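Local coordinates for salt-tolerant glutaminase (Micrococcus luteus, PDB 3AGD) that probably catalyses the hydrolysis of L-glutamine to L-glutamate and ammonium as a member of the glutaminase family, at the interface of chains A and B. Residues are numbered along the deposited sequence; one frame, centred on the assembly and turned at random. Chains: chain A/B, Salt-tolerant glutaminase.

The interface of chains A and B. Residues chain A 146-147, 217, 219-222; chain B 366, 368-369, 372, 379.
The indole of B:Trp369 forms the apolar centre of this patch of a two-fold symmetric homo-oligomer interface (its twin has the chains exchanged), where a loop of the glutaminase-family region of chain A receives helix 367-374 of chain B, from the stretch covered by the STAS family. One indole face carries A:Met219: its CG lies 3.3 Å from the centroid of the six-membered ring of B:Trp369, and CB sits over the five-membered ring, a CH-pi contact across both rings. CG anti to the carbonyl carbon (chi1 -54°) and bends at chi2 and chi3 lay the methionine obliquely on the indole. CD2 of B:Tyr366, from the same chain as the indole, lies over the opposite face, 3.2 Å above the B:Trp369 ring plane, so the indole is sandwiched. The side chains of A:His217 and B:Trp369 run at about a right angle, ring planes roughly 50° apart, with CE1 of A:His217 3.5 Å from CZ2 of B:Trp369; the backbone N of A:Met219 donates in the imidazole plane to ND1 of A:His217, which would help to fix that ring's rotation. CG2 of A:Thr220 touches CD1 at the pyrrole side of B:Trp369. Next to this, CB of B:Ala372 packs 3.6 Å from CA of A:Thr220, and CD1 of B:Leu379 lies 3.3 Å from the carbonyl carbon C of A:Thr220, beside N of A:Gly221.

Towards the rim, water 2 links the carbonyls of A:Met219 and B:Trp369, while water 1 joins O of A:Ala146 (2.6 Å) to the phenol OH of B:Tyr366 (2.7 Å). Outermost, NH2 of B:Arg368 donates to OE1 of A:Glu222 at 2.5 Å in a salt bridge; OE1 lies in the guanidinium plane, but NH2 comes from above the carboxylate plane. As B:Arg368 is poorly ordered, this length deserves caution. A:Glu222 reaches out extended, its backbone N hydrogen-bonded to OG1 of A:Thr220 (161° at the hydrogen).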
# COMPACT_ATOMS: atom_id res chain seq x y z
N ALA A 146 5.70 20.52 9.00
CA ALA A 146 5.24 20.55 10.39
C ALA A 146 4.21 21.66 10.57
O ALA A 146 3.39 21.61 11.48
CB ALA A 146 6.42 20.78 11.33
N GLY A 147 4.27 22.66 9.69
CA GLY A 147 3.33 23.77 9.77
C GLY A 147 3.80 24.90 10.68
O GLY A 147 3.02 25.79 11.00
N HIS A 217 -0.90 18.81 2.79
CA HIS A 217 -0.93 19.10 4.22
C HIS A 217 -2.35 18.87 4.71
O HIS A 217 -3.30 19.47 4.22
CB HIS A 217 -0.50 20.54 4.51
CG HIS A 217 -0.03 20.74 5.91
ND1 HIS A 217 -0.88 20.68 6.99
CD2 HIS A 217 1.22 20.88 6.42
CE1 HIS A 217 -0.18 20.78 8.11
NE2 HIS A 217 1.10 20.90 7.79
N MET A 219 -3.87 19.85 7.35
CA MET A 219 -4.51 20.98 8.02
C MET A 219 -4.92 22.12 7.10
O MET A 219 -5.79 22.91 7.45
CB MET A 219 -3.58 21.54 9.10
CG MET A 219 -3.08 20.52 10.12
SD MET A 219 -4.39 19.76 11.08
CE MET A 219 -4.03 18.05 10.82
N THR A 220 -4.29 22.22 5.93
CA THR A 220 -4.60 23.30 5.00
C THR A 220 -5.09 22.85 3.63
O THR A 220 -5.71 23.64 2.90
CB THR A 220 -3.37 24.20 4.79
OG1 THR A 220 -2.32 23.43 4.19
CG2 THR A 220 -2.89 24.77 6.12
N GLY A 221 -4.82 21.60 3.27
CA GLY A 221 -5.24 21.10 1.97
C GLY A 221 -4.30 21.55 0.87
O GLY A 221 -4.53 21.28 -0.31
N GLU A 222 -3.23 22.25 1.25
CA GLU A 222 -2.26 22.74 0.28
C GLU A 222 -1.25 21.64 -0.07
O GLU A 222 -0.85 20.87 0.80
CB GLU A 222 -1.51 23.94 0.87
CG GLU A 222 -0.48 24.55 -0.07
CD GLU A 222 0.46 25.52 0.63
OE1 GLU A 222 -0.03 26.44 1.31
OE2 GLU A 222 1.70 25.36 0.50
N TYR B 366 -0.86 28.19 14.97
CA TYR B 366 -1.10 27.90 13.56
C TYR B 366 -2.22 28.75 12.97
O TYR B 366 -3.31 28.24 12.70
CB TYR B 366 -1.45 26.42 13.37
CG TYR B 366 -0.47 25.46 13.99
CD1 TYR B 366 -0.57 25.09 15.33
CD2 TYR B 366 0.56 24.90 13.22
CE1 TYR B 366 0.33 24.19 15.89
CE2 TYR B 366 1.46 24.01 13.78
CZ TYR B 366 1.34 23.65 15.11
OH TYR B 366 2.24 22.77 15.66
N ARG B 368 -2.63 29.75 10.06
CA ARG B 368 -2.98 29.20 8.75
C ARG B 368 -3.94 28.02 8.87
O ARG B 368 -4.83 27.84 8.04
CB ARG B 368 -1.73 28.75 8.00
CG ARG B 368 -0.78 29.88 7.66
CD ARG B 368 0.26 29.39 6.66
NE ARG B 368 -0.39 28.66 5.58
CZ ARG B 368 0.22 28.28 4.46
NH1 ARG B 368 1.50 28.56 4.27
NH2 ARG B 368 -0.45 27.61 3.54
N TRP B 369 -3.75 27.21 9.91
CA TRP B 369 -4.60 26.05 10.13
C TRP B 369 -6.02 26.48 10.50
O TRP B 369 -6.98 25.75 10.24
CB TRP B 369 -4.01 25.18 11.25
CG TRP B 369 -2.75 24.45 10.87
CD1 TRP B 369 -1.99 24.64 9.74
CD2 TRP B 369 -2.10 23.43 11.62
NE1 TRP B 369 -0.91 23.79 9.75
CE2 TRP B 369 -0.95 23.04 10.90
CE3 TRP B 369 -2.37 22.80 12.85
CZ2 TRP B 369 -0.07 22.04 11.35
CZ3 TRP B 369 -1.50 21.81 13.31
CH2 TRP B 369 -0.36 21.44 12.56
N ALA B 372 -7.78 27.83 7.17
CA ALA B 372 -8.16 26.70 6.32
C ALA B 372 -9.39 26.02 6.91
O ALA B 372 -10.33 25.68 6.19
CB ALA B 372 -7.01 25.71 6.22
N LEU B 379 -11.52 22.79 2.50
CA LEU B 379 -10.46 21.98 3.11
C LEU B 379 -10.76 20.50 2.95
O LEU B 379 -9.87 19.70 2.65
CB LEU B 379 -10.33 22.33 4.60
CG LEU B 379 -9.32 21.51 5.42
CD1 LEU B 379 -7.94 21.59 4.78
CD2 LEU B 379 -9.28 22.03 6.85
O HOH W 1 3.25 20.90 13.95
O HOH W 2 -6.88 23.02 10.07